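Local coordinates for porin (Rhodobacter blasticus, PDB 3PRN), which forms, as a homotrimer, outer-membrane channels through which small hydrophilic solutes up to about 0.6 kDa diffuse passively, at residues S3-G8 / N34-T39; A93-S98 / I193-A198; G108-S113 / Y213-S218; N203-V208 / G228-G233; E263-S268 / V283-D288. The protein carries 1 engineered substitution. One frame throughout, in Å; residues are numbered along the deposited sequence. Where two conformers were deposited one is given.

Contact 1: residues S3-G8 / N34-T39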
# COMPACT_ATOMS: atom_id res chain seq x y z
N SER A 3 -3.15 4.07 -13.74
CA SER A 3 -2.42 5.34 -13.57
C SER A 3 -2.40 5.76 -12.10
O SER A 3 -3.24 5.35 -11.28
CB SER A 3 -2.90 6.47 -14.44
OG SER A 3 -4.27 6.41 -14.61
N LEU A 4 -1.35 6.53 -11.79
CA LEU A 4 -1.16 7.01 -10.45
C LEU A 4 -1.21 8.53 -10.51
O LEU A 4 -0.57 9.10 -11.41
CB LEU A 4 0.10 6.57 -9.76
CG LEU A 4 0.62 5.15 -9.66
CD1 LEU A 4 1.40 5.04 -8.30
CD2 LEU A 4 -0.41 4.09 -9.58
N ASN A 5 -1.86 9.17 -9.56
CA ASN A 5 -1.81 10.61 -9.47
C ASN A 5 -1.93 10.99 -7.98
O ASN A 5 -2.36 10.12 -7.22
CB ASN A 5 -2.87 11.32 -10.34
CG ASN A 5 -4.29 11.03 -9.85
OD1 ASN A 5 -4.74 11.63 -8.88
ND2 ASN A 5 -5.03 10.13 -10.47
N GLY A 6 -1.73 12.24 -7.65
CA GLY A 6 -1.91 12.63 -6.26
C GLY A 6 -1.40 14.01 -6.01
O GLY A 6 -1.11 14.76 -6.94
N TYR A 7 -1.17 14.31 -4.72
CA TYR A 7 -0.68 15.61 -4.31
C TYR A 7 -0.01 15.50 -2.95
O TYR A 7 -0.22 14.55 -2.19
CB TYR A 7 -1.78 16.66 -4.25
CG TYR A 7 -2.84 16.59 -3.19
CD1 TYR A 7 -2.56 16.90 -1.87
CD2 TYR A 7 -4.13 16.20 -3.54
CE1 TYR A 7 -3.57 16.83 -0.89
CE2 TYR A 7 -5.16 16.13 -2.60
CZ TYR A 7 -4.86 16.45 -1.28
OH TYR A 7 -5.86 16.40 -0.33
N GLY A 8 0.92 16.44 -2.71
CA GLY A 8 1.51 16.56 -1.40
C GLY A 8 1.17 18.03 -0.95
O GLY A 8 0.97 18.90 -1.82
N ASN A 34 -3.57 8.36 -5.58
CA ASN A 34 -4.74 7.64 -6.11
C ASN A 34 -4.22 6.60 -7.14
O ASN A 34 -3.38 6.94 -8.01
CB ASN A 34 -5.69 8.59 -6.82
CG ASN A 34 -6.28 9.67 -5.91
OD1 ASN A 34 -6.88 9.36 -4.88
ND2 ASN A 34 -6.11 10.92 -6.33
N ILE A 35 -4.74 5.40 -7.05
CA ILE A 35 -4.35 4.35 -8.01
C ILE A 35 -5.64 4.05 -8.77
O ILE A 35 -6.63 3.66 -8.14
CB ILE A 35 -3.88 3.12 -7.24
CG1 ILE A 35 -2.75 3.55 -6.29
CG2 ILE A 35 -3.49 2.02 -8.21
CD1 ILE A 35 -2.23 2.36 -5.53
N VAL A 36 -5.61 4.27 -10.07
CA VAL A 36 -6.82 4.06 -10.88
C VAL A 36 -6.57 3.06 -11.99
O VAL A 36 -5.62 3.19 -12.78
CB VAL A 36 -7.17 5.44 -11.52
CG1 VAL A 36 -8.43 5.33 -12.38
CG2 VAL A 36 -7.37 6.45 -10.40
N GLY A 37 -7.36 1.99 -12.06
CA GLY A 37 -7.21 0.98 -13.12
C GLY A 37 -8.43 1.20 -14.05
O GLY A 37 -9.57 1.35 -13.55
N THR A 38 -8.23 1.25 -15.34
CA THR A 38 -9.32 1.46 -16.30
C THR A 38 -9.16 0.51 -17.50
O THR A 38 -8.08 0.19 -17.93
CB THR A 38 -9.38 2.88 -16.91
OG1 THR A 38 -8.14 3.18 -17.53
CG2 THR A 38 -9.55 3.92 -15.82
N THR A 39 -10.31 0.05 -17.98
CA THR A 39 -10.39 -0.85 -19.11
C THR A 39 -11.37 -0.16 -20.09
O THR A 39 -12.55 -0.01 -19.77
CB THR A 39 -10.99 -2.21 -18.68
OG1 THR A 39 -10.21 -2.75 -17.56
CG2 THR A 39 -10.94 -3.22 -19.81
O HOH W 1 -6.03 4.27 -15.55

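Contact 2: residues A93-S98 / I193-A198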
# COMPACT_ATOMS: atom_id res chain seq x y z
N ALA A 93 -22.00 20.84 -7.09
CA ALA A 93 -21.20 22.06 -7.22
C ALA A 93 -21.66 23.09 -6.13
O ALA A 93 -22.72 22.94 -5.52
CB ALA A 93 -21.39 22.68 -8.60
N LEU A 94 -20.77 24.06 -5.91
CA LEU A 94 -20.97 25.22 -5.11
C LEU A 94 -20.88 25.02 -3.60
O LEU A 94 -20.44 25.96 -2.90
CB LEU A 94 -22.33 25.90 -5.44
CG LEU A 94 -22.55 26.30 -6.93
CD1 LEU A 94 -23.93 26.97 -7.08
CD2 LEU A 94 -21.43 27.21 -7.42
N THR A 95 -21.26 23.87 -3.11
CA THR A 95 -21.40 23.65 -1.66
C THR A 95 -20.10 23.83 -0.91
O THR A 95 -20.12 24.15 0.30
CB THR A 95 -22.12 22.32 -1.44
OG1 THR A 95 -22.58 22.15 -0.08
CG2 THR A 95 -21.15 21.14 -1.70
N TYR A 96 -18.91 23.64 -1.52
CA TYR A 96 -17.66 23.84 -0.79
C TYR A 96 -16.90 25.05 -1.27
O TYR A 96 -15.73 25.26 -0.86
CB TYR A 96 -16.73 22.59 -0.99
CG TYR A 96 -17.33 21.34 -0.34
CD1 TYR A 96 -17.61 21.34 1.02
CD2 TYR A 96 -17.57 20.19 -1.08
CE1 TYR A 96 -18.13 20.23 1.68
CE2 TYR A 96 -18.15 19.08 -0.48
CZ TYR A 96 -18.38 19.10 0.91
OH TYR A 96 -18.93 18.02 1.48
N ASP A 97 -17.47 25.91 -2.09
CA ASP A 97 -16.73 27.05 -2.67
C ASP A 97 -16.39 28.17 -1.78
O ASP A 97 -15.62 29.05 -2.22
CB ASP A 97 -17.46 27.60 -3.91
CG ASP A 97 -17.39 26.67 -5.09
OD1 ASP A 97 -16.77 25.60 -5.06
OD2 ASP A 97 -17.97 26.95 -6.14
N SER A 98 -16.73 28.11 -0.47
CA SER A 98 -16.21 29.15 0.42
C SER A 98 -14.88 28.72 1.05
O SER A 98 -14.19 29.55 1.69
CB SER A 98 -17.24 29.50 1.51
OG SER A 98 -17.31 28.50 2.51
N ILE A 193 -31.29 16.41 5.35
CA ILE A 193 -30.55 17.65 5.16
C ILE A 193 -30.76 18.20 3.77
O ILE A 193 -31.17 17.47 2.86
CB ILE A 193 -29.05 17.43 5.49
CG1 ILE A 193 -28.42 16.38 4.53
CG2 ILE A 193 -28.93 17.02 6.95
CD1 ILE A 193 -26.91 16.22 4.80
N ALA A 194 -30.53 19.49 3.57
CA ALA A 194 -30.79 20.04 2.23
C ALA A 194 -29.88 21.24 2.00
O ALA A 194 -29.46 21.87 2.94
CB ALA A 194 -32.23 20.50 2.05
N PHE A 195 -29.64 21.52 0.75
CA PHE A 195 -28.79 22.60 0.33
C PHE A 195 -29.37 23.27 -0.90
O PHE A 195 -29.87 22.63 -1.83
CB PHE A 195 -27.40 22.01 -0.05
CG PHE A 195 -26.59 22.84 -1.00
CD1 PHE A 195 -26.17 24.12 -0.63
CD2 PHE A 195 -26.13 22.31 -2.20
CE1 PHE A 195 -25.34 24.87 -1.46
CE2 PHE A 195 -25.34 23.06 -3.06
CZ PHE A 195 -24.90 24.32 -2.68
N VAL A 196 -29.24 24.60 -0.94
CA VAL A 196 -29.60 25.31 -2.16
C VAL A 196 -28.55 26.42 -2.27
O VAL A 196 -28.25 27.03 -1.24
CB VAL A 196 -30.98 25.99 -2.07
CG1 VAL A 196 -31.18 26.78 -3.35
CG2 VAL A 196 -32.09 24.94 -1.93
N GLY A 197 -27.95 26.56 -3.43
CA GLY A 197 -26.96 27.61 -3.56
C GLY A 197 -27.01 28.26 -4.92
O GLY A 197 -27.49 27.71 -5.91
N ALA A 198 -26.40 29.42 -5.01
CA ALA A 198 -26.29 30.11 -6.30
C ALA A 198 -25.06 30.98 -6.25
O ALA A 198 -24.58 31.36 -5.16
CB ALA A 198 -27.56 30.94 -6.45

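Contact 3: residues G108-S113 / Y213-S218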
# COMPACT_ATOMS: atom_id res chain seq x y z
N GLY A 108 -17.95 28.02 6.92
CA GLY A 108 -19.15 28.20 6.10
C GLY A 108 -19.58 26.95 5.35
O GLY A 108 -20.62 27.00 4.66
N ASP A 109 -18.82 25.84 5.46
CA ASP A 109 -19.26 24.57 4.86
C ASP A 109 -20.44 24.06 5.73
O ASP A 109 -20.55 24.46 6.91
CB ASP A 109 -18.12 23.56 5.00
CG ASP A 109 -17.06 23.67 3.91
OD1 ASP A 109 -17.20 24.43 2.92
OD2 ASP A 109 -16.04 22.94 4.05
N ALA A 110 -21.30 23.24 5.22
CA ALA A 110 -22.45 22.69 5.92
C ALA A 110 -22.05 22.07 7.26
O ALA A 110 -21.09 21.29 7.35
CB ALA A 110 -23.09 21.63 5.06
N GLN A 111 -22.83 22.35 8.31
CA GLN A 111 -22.54 21.76 9.62
C GLN A 111 -23.49 20.60 9.89
O GLN A 111 -24.23 20.59 10.88
CB GLN A 111 -22.74 22.82 10.72
CG GLN A 111 -21.92 24.07 10.50
CD GLN A 111 -20.45 23.82 10.72
OE1 GLN A 111 -20.07 23.40 11.81
NE2 GLN A 111 -19.59 24.02 9.74
N SER A 112 -23.49 19.62 9.01
CA SER A 112 -24.34 18.42 9.17
C SER A 112 -23.47 17.18 9.00
O SER A 112 -22.27 17.29 8.68
CB SER A 112 -25.48 18.43 8.16
OG SER A 112 -24.98 18.71 6.86
N SER A 113 -23.99 16.03 9.31
CA SER A 113 -23.33 14.74 9.19
C SER A 113 -23.94 14.02 7.99
O SER A 113 -25.16 13.91 7.86
CB SER A 113 -23.72 13.81 10.36
OG SER A 113 -23.00 14.20 11.53
N TYR A 213 -28.32 26.07 4.01
CA TYR A 213 -28.51 24.67 4.36
C TYR A 213 -29.58 24.47 5.44
O TYR A 213 -29.68 25.28 6.39
CB TYR A 213 -27.21 24.12 5.06
CG TYR A 213 -26.03 24.20 4.10
CD1 TYR A 213 -25.82 23.16 3.17
CD2 TYR A 213 -25.18 25.25 4.14
CE1 TYR A 213 -24.76 23.26 2.27
CE2 TYR A 213 -24.12 25.34 3.26
CZ TYR A 213 -23.92 24.34 2.31
OH TYR A 213 -22.86 24.48 1.47
N ASP A 214 -30.17 23.32 5.38
CA ASP A 214 -30.95 22.74 6.46
C ASP A 214 -30.05 21.58 6.95
O ASP A 214 -29.81 20.66 6.17
CB ASP A 214 -32.26 22.18 5.96
CG ASP A 214 -33.05 21.51 7.07
OD1 ASP A 214 -32.51 20.90 8.03
OD2 ASP A 214 -34.31 21.60 6.96
N ASN A 215 -29.54 21.68 8.15
CA ASN A 215 -28.59 20.81 8.76
C ASN A 215 -29.20 19.66 9.51
O ASN A 215 -28.53 18.98 10.26
CB ASN A 215 -27.53 21.54 9.60
CG ASN A 215 -26.63 22.37 8.71
OD1 ASN A 215 -25.99 21.86 7.76
ND2 ASN A 215 -26.42 23.66 9.01
N GLY A 216 -30.48 19.37 9.23
CA GLY A 216 -31.14 18.22 9.83
C GLY A 216 -31.09 18.18 11.35
O GLY A 216 -31.52 19.16 11.98
N LEU A 217 -30.61 17.11 11.97
CA LEU A 217 -30.60 17.01 13.42
C LEU A 217 -29.40 17.71 14.04
O LEU A 217 -29.25 17.69 15.26
CB LEU A 217 -30.67 15.54 13.89
CG LEU A 217 -31.93 14.74 13.54
CD1 LEU A 217 -31.87 13.28 14.02
CD2 LEU A 217 -33.20 15.37 14.09
N SER A 218 -28.49 18.31 13.26
CA SER A 218 -27.36 18.98 13.87
C SER A 218 -27.78 20.08 14.85
O SER A 218 -28.76 20.81 14.58
CB SER A 218 -26.54 19.62 12.74
OG SER A 218 -25.65 20.59 13.24
O HOH W 2 -20.95 26.47 1.99
O HOH W 3 -26.77 20.18 5.75
O HOH W 4 -26.76 16.64 10.30

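Contact 4: residues N203-V208 / G228-G233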
# COMPACT_ATOMS: atom_id res chain seq x y z
N ASN A 203 -17.73 39.00 -13.12
CA ASN A 203 -16.63 39.47 -13.98
C ASN A 203 -16.04 38.19 -14.57
O ASN A 203 -16.67 37.11 -14.50
CB ASN A 203 -15.54 40.14 -13.14
CG ASN A 203 -15.37 41.64 -13.36
OD1 ASN A 203 -15.52 42.12 -14.47
ND2 ASN A 203 -15.07 42.41 -12.33
N ASP A 204 -14.87 38.34 -15.11
CA ASP A 204 -14.04 37.25 -15.63
C ASP A 204 -13.15 36.83 -14.45
O ASP A 204 -12.58 35.72 -14.43
CB ASP A 204 -13.17 37.85 -16.73
CG ASP A 204 -13.08 39.37 -16.62
OD1 ASP A 204 -13.30 39.95 -15.48
OD2 ASP A 204 -12.79 40.09 -17.65
N ALA A 205 -13.12 37.77 -13.49
CA ALA A 205 -12.23 37.75 -12.31
C ALA A 205 -12.86 37.52 -10.95
O ALA A 205 -12.19 37.06 -10.02
CB ALA A 205 -11.51 39.10 -12.19
N GLY A 206 -14.13 37.87 -10.76
CA GLY A 206 -14.75 37.69 -9.46
C GLY A 206 -15.97 36.80 -9.47
O GLY A 206 -16.63 36.60 -10.48
N THR A 207 -16.27 36.28 -8.26
CA THR A 207 -17.50 35.49 -8.10
C THR A 207 -18.09 35.76 -6.73
O THR A 207 -17.35 35.99 -5.76
CB THR A 207 -17.35 34.05 -8.55
OG1 THR A 207 -17.95 33.14 -7.63
CG2 THR A 207 -15.95 33.61 -8.83
N VAL A 208 -19.41 35.79 -6.57
CA VAL A 208 -20.05 35.99 -5.29
C VAL A 208 -21.14 34.92 -5.21
O VAL A 208 -21.79 34.65 -6.23
CB VAL A 208 -20.63 37.39 -5.08
CG1 VAL A 208 -21.71 37.69 -6.12
CG2 VAL A 208 -21.19 37.54 -3.68
N GLY A 228 -17.15 35.13 -1.43
CA GLY A 228 -16.73 35.73 -2.69
C GLY A 228 -15.24 35.54 -2.91
O GLY A 228 -14.47 35.29 -1.96
N ASN A 229 -14.82 35.68 -4.16
CA ASN A 229 -13.39 35.56 -4.43
C ASN A 229 -13.07 36.45 -5.66
O ASN A 229 -13.96 36.70 -6.49
CB ASN A 229 -12.89 34.16 -4.66
CG ASN A 229 -13.79 33.41 -5.63
OD1 ASN A 229 -14.57 32.55 -5.17
ND2 ASN A 229 -13.72 33.75 -6.91
N TYR A 230 -11.83 36.87 -5.70
CA TYR A 230 -11.41 37.74 -6.79
C TYR A 230 -9.96 37.46 -7.18
O TYR A 230 -9.10 37.43 -6.30
CB TYR A 230 -11.59 39.18 -6.25
CG TYR A 230 -11.61 40.18 -7.37
CD1 TYR A 230 -12.78 40.42 -8.08
CD2 TYR A 230 -10.44 40.87 -7.72
CE1 TYR A 230 -12.81 41.34 -9.12
CE2 TYR A 230 -10.46 41.79 -8.76
CZ TYR A 230 -11.64 42.02 -9.45
OH TYR A 230 -11.66 42.94 -10.48
N ALA A 231 -9.73 37.29 -8.48
CA ALA A 231 -8.39 37.00 -8.98
C ALA A 231 -7.72 38.21 -9.63
O ALA A 231 -8.30 38.86 -10.49
CB ALA A 231 -8.52 35.88 -10.02
N PHE A 232 -6.53 38.52 -9.19
CA PHE A 232 -5.67 39.57 -9.65
C PHE A 232 -4.41 38.89 -10.26
O PHE A 232 -3.40 38.76 -9.55
CB PHE A 232 -5.11 40.38 -8.48
CG PHE A 232 -6.08 41.09 -7.61
CD1 PHE A 232 -6.76 42.22 -8.09
CD2 PHE A 232 -6.30 40.68 -6.29
CE1 PHE A 232 -7.64 42.92 -7.27
CE2 PHE A 232 -7.20 41.37 -5.49
CZ PHE A 232 -7.87 42.49 -5.98
N GLY A 233 -4.49 38.46 -11.51
CA GLY A 233 -3.27 37.81 -12.07
C GLY A 233 -3.05 36.44 -11.42
O GLY A 233 -3.97 35.60 -11.57

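Contact 5: residues E263-S268 / V283-D288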
# COMPACT_ATOMS: atom_id res chain seq x y z
N GLU A 263 2.18 25.95 -12.69
CA GLU A 263 1.12 25.00 -12.97
C GLU A 263 1.22 23.89 -11.88
O GLU A 263 2.35 23.39 -11.65
CB GLU A 263 1.33 24.42 -14.36
CG GLU A 263 0.19 23.48 -14.75
CD GLU A 263 0.36 22.79 -16.09
OE1 GLU A 263 1.07 23.30 -17.02
OE2 GLU A 263 -0.26 21.67 -16.23
N GLY A 264 0.14 23.51 -11.24
CA GLY A 264 0.23 22.47 -10.24
C GLY A 264 0.89 22.84 -8.89
O GLY A 264 1.01 21.99 -8.00
N VAL A 265 1.33 24.07 -8.70
CA VAL A 265 1.89 24.45 -7.38
C VAL A 265 1.14 25.68 -6.83
O VAL A 265 1.14 26.75 -7.46
CB VAL A 265 3.37 24.78 -7.42
CG1 VAL A 265 3.91 25.18 -6.03
CG2 VAL A 265 4.24 23.60 -7.87
N LYS A 266 0.47 25.51 -5.68
CA LYS A 266 -0.32 26.66 -5.18
C LYS A 266 0.01 26.98 -3.76
O LYS A 266 0.09 26.05 -2.93
CB LYS A 266 -1.79 26.30 -5.43
CG LYS A 266 -2.76 27.13 -4.66
CD LYS A 266 -4.06 27.28 -5.41
CE LYS A 266 -5.03 26.17 -5.04
NZ LYS A 266 -5.98 26.03 -6.22
N VAL A 267 0.31 28.26 -3.42
CA VAL A 267 0.61 28.63 -2.02
C VAL A 267 -0.66 29.27 -1.44
O VAL A 267 -1.28 30.08 -2.17
CB VAL A 267 1.73 29.64 -1.95
CG1 VAL A 267 2.14 29.98 -0.51
CG2 VAL A 267 2.94 29.01 -2.65
N SER A 268 -1.17 28.84 -0.30
CA SER A 268 -2.43 29.40 0.19
C SER A 268 -2.33 29.62 1.69
O SER A 268 -1.55 28.96 2.38
CB SER A 268 -3.65 28.48 0.06
OG SER A 268 -3.77 28.02 -1.28
N VAL A 283 -0.93 28.58 6.60
CA VAL A 283 -0.17 29.00 5.43
C VAL A 283 0.62 27.76 4.97
O VAL A 283 1.30 27.13 5.78
CB VAL A 283 0.74 30.22 5.67
CG1 VAL A 283 1.85 29.98 6.66
CG2 VAL A 283 1.34 30.69 4.33
N GLY A 284 0.53 27.44 3.70
CA GLY A 284 1.23 26.27 3.17
C GLY A 284 1.20 26.20 1.64
O GLY A 284 0.68 27.10 0.97
N VAL A 285 1.77 25.10 1.16
CA VAL A 285 1.85 24.79 -0.28
C VAL A 285 1.26 23.43 -0.59
O VAL A 285 1.37 22.49 0.20
CB VAL A 285 3.29 24.61 -0.77
CG1 VAL A 285 3.58 25.34 -2.08
CG2 VAL A 285 4.35 25.07 0.22
N ARG A 286 0.64 23.38 -1.73
CA ARG A 286 0.14 22.13 -2.27
C ARG A 286 0.79 21.99 -3.67
O ARG A 286 0.82 22.95 -4.46
CB ARG A 286 -1.37 22.14 -2.40
CG ARG A 286 -1.90 20.88 -3.08
CD ARG A 286 -3.36 20.99 -3.47
NE ARG A 286 -3.75 20.05 -4.52
CZ ARG A 286 -4.90 19.37 -4.52
NH1 ARG A 286 -5.78 19.51 -3.52
NH2 ARG A 286 -5.27 18.52 -5.49
N PHE A 287 1.24 20.80 -4.01
CA PHE A 287 1.79 20.52 -5.31
C PHE A 287 1.16 19.21 -5.83
O PHE A 287 1.06 18.23 -5.11
CB PHE A 287 3.30 20.48 -5.30
CG PHE A 287 3.93 19.59 -4.25
CD1 PHE A 287 4.05 20.01 -2.94
CD2 PHE A 287 4.34 18.31 -4.60
CE1 PHE A 287 4.70 19.20 -1.98
CE2 PHE A 287 4.95 17.49 -3.65
CZ PHE A 287 5.13 17.94 -2.35
N ASP A 288 0.71 19.22 -7.08
CA ASP A 288 0.01 18.13 -7.70
C ASP A 288 0.99 17.36 -8.59
O ASP A 288 1.86 18.00 -9.19
CB ASP A 288 -1.15 18.67 -8.57
CG ASP A 288 -2.29 19.04 -7.63
OD1 ASP A 288 -2.27 20.18 -7.02
OD2 ASP A 288 -3.25 18.21 -7.42
O HOH W 5 -1.63 22.58 -6.66

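Contact 1: residues S3-G8 / N34-T39
N5 and N34 meet twice, once through their backbones and once through their side-chain amides. They form an antiparallel hydrogen-bonded pair. N34 N gives to N5 O at 2.7 Å, and N5 N gives to N34 O at 3.1 Å. S3 and V36 make the next pair of this kind, with S3 N to V36 O at 2.8 Å. Between the two pairs sit L4 and I35, a non-hydrogen-bonded pair.

The N34 side chain can be followed outward. CB lies near N5 O, at 3.7 Å. CG, anti to the carbonyl carbon (chi1 -62°), lies 3.9 Å from N5 OD1. At the tip, ND2 gives an almost straight bond of 3.0 Å to N5 OD1. That oxygen lies in the amide plane of N34, but ND2 is tilted 32° from the carbonyl plane of N5. The other tip atom, OD1, takes a hydrogen bond from R52 on the next strand.

L4 and I35 lie side by side on the other face and point the same way. L4 CD2 reaches I35 CG2 at 4.0 Å. This face packs against neighbouring subunits: L4 meets L4 of the second and I2 of the third. A water bridges S3 OG, V36 O and T38 OG1.

One face is mainly polar, with amides, serine and water beside V36; the other is aliphatic and enters the trimer contact.

Contact 2: residues A93-S98 / I193-A198
L94 to D97 form a type I beta turn, closed by D97 N to L94 O at 3.1 Å, and this turn meets segment 193-198, part of strand 193-200, without a hydrogen bond between them. F195 is the main point of contact, and its CB points toward the turn. T95 CB sits over one face of the ring, offset toward the rim, 3.9 Å from the centroid and 22° off the normal. This is a CH-pi contact. G197 N lies over the opposite face.

At the ring edge, A93 O approaches F195 CE2 at 3.6 Å, and L94 CB lies 4.1 Å from F195 CZ.

The turn belongs to the long loop between helix 88-91 and strand 131-138. Such a loop, folded into the barrel and constricting the channel, is a hallmark of general porins. Here it packs on the inner side of the wall.

L94 runs on past the ring. Its CD1 reaches G197 O at 3.8 Å and A198 CA at 4.0 Å. G197 has no side chain, and L94 lies close to its backbone. T95 OG1 is hydrogen-bonded to Y213 OH on the neighbouring strand, while L94 O accepts from N211 ND2.

Contact 3: residues G108-S113 / Y213-S218
A methyl group lies over an aromatic face: A110 CB sits above the Y213 ring, 3.7 Å from its centroid and 16° off the normal. The closest ring atom is CE1, at 3.6 Å from A110 CB. This CH-pi contact is the apolar part of a mostly polar junction. The Y213 hydroxyl, whose protein partner is T95, also bonds a water in the ring plane, and this water reaches G108 O.

Direct polar contact is made at the other end. S218 OG donates to Q111 O at 2.8 Å, nearly along the C=O axis. S218 also closes the type II' turn N215-S218, with its N bonded to N215 O. G216 takes the positive phi of this turn, and its N gives to D214 OD1 in an Asx turn.

N215 points its amide at the loop backbone. One water accepts from S112 OG at 2.6 Å and donates to N215 OD1 at 2.7 Å and to D214 O. A second water accepts from S113 N and donates to N215 O. N215 ND2 is held by G221 O and Q223 OE1.

Q111 folds back, and its NE2 donates to D109 O at 3.0 Å from above the carbonyl plane. Segment 108-113 lies in the long loop before strand 131-138. Its fastening to the inner wall through serines, amides and waters fits the inward-folded constriction loop of general porins.

Contact 4: residues N203-V208 / G228-G233
This contact lies at one end of the beta hairpin formed by strands 206-214 and 223-232 of the porin barrel. The two short strand segments run antiparallel, 178° apart. T207 and N229 form a hydrogen-bonded pair, with T207 N to N229 O at 2.9 Å and N229 N to T207 O at 3.0 Å. One residue before the first strand begins, A205 O accepts from A231 N at 2.9 Å, with the donor tilted 26° from the carbonyl plane.

G206 and Y230 face each other as a non-hydrogen-bonded pair. With CG anti to the backbone N (chi1 -162°), Y230 lies beside A205 and G206. Y230 CD1 comes to 3.6 Å from G206 CA. G206, which has no side chain, lets the ring come this close to its CA. A205 CB stands over one ring face, offset toward the rim, 4.3 Å from the centroid, in a CH-pi contact. N203 ND2 reaches the ring edge and lies 3.9 Å from Y230 OH. On the same strand, Y230 CD2 sits over a face of the F232 ring.

V208 and G228 form another non-hydrogen-bonded pair, their CA atoms 4.2 Å apart.

No neighbouring subunit touches this part of the wall. Strand 206-214 is bonded on its other side to strand 193-200, through V208 and Y200. Strand 223-232 continues the sheet into strand 235-244, where Y230 and F232 both pack on V237.

Contact 5: residues E263-S268 / V283-D288
V283 opens the second segment beside a bound detergent, its CA making a CA-H...O contact with S268 O. G284 follows and pairs with S268: S268 N to G284 O is 2.8 Å and G284 N to S268 O is 2.9 Å. S268 OG turns to D258 on the next strand. V285 lies on the other face, where its CG1 meets V267 CG2 at 3.8 Å and V265 CG1 at 4.0 Å. F47 of the third subunit packs on V285 and V265.

R286 pairs with K266 through two backbone bonds. Its side chain runs along its own strand to D288. NE gives to D288 OD1 at 2.9 Å and NH2 to D288 OD2 at 2.8 Å. In this side-on salt bridge the carboxylate carbon lies in the guanidinium plane, and the two bonds limit rotation. R286 also makes a cation-pi contact with Y7.

F287 CB touches V265 CG2, while its ring meets the same F47. D288 N closes the pairing by giving to G264 O at 2.9 Å.

The arrangement is typical of a porin wall: an antiparallel hairpin, polar or charged on one face (K266, S268, R286) and apolar on the other, which partly packs on another subunit.

Contacts 1, 4 and 5 join neighbouring strands of the 16-stranded barrel by backbone pairing. Contacts 2 and 3 instead fasten the long loop to the inner wall and are partly buried. Contacts 1 and 4 are surface contacts; contact 5 is partly buried. Contacts 1 and 5 touch, since strands 2-15 and 279-288 are neighbours that close the barrel, and both also meet other subunits. Contact 4 meets none. Contacts 2 and 3 touch as well, through T95 and Y213, and the F195 and Y213 rings meet. Contact 2 has no hydrogen bond across its segments and rests mainly on packing round F195, whereas contact 3 adds a direct serine bond and bridging waters to its CH-pi contact.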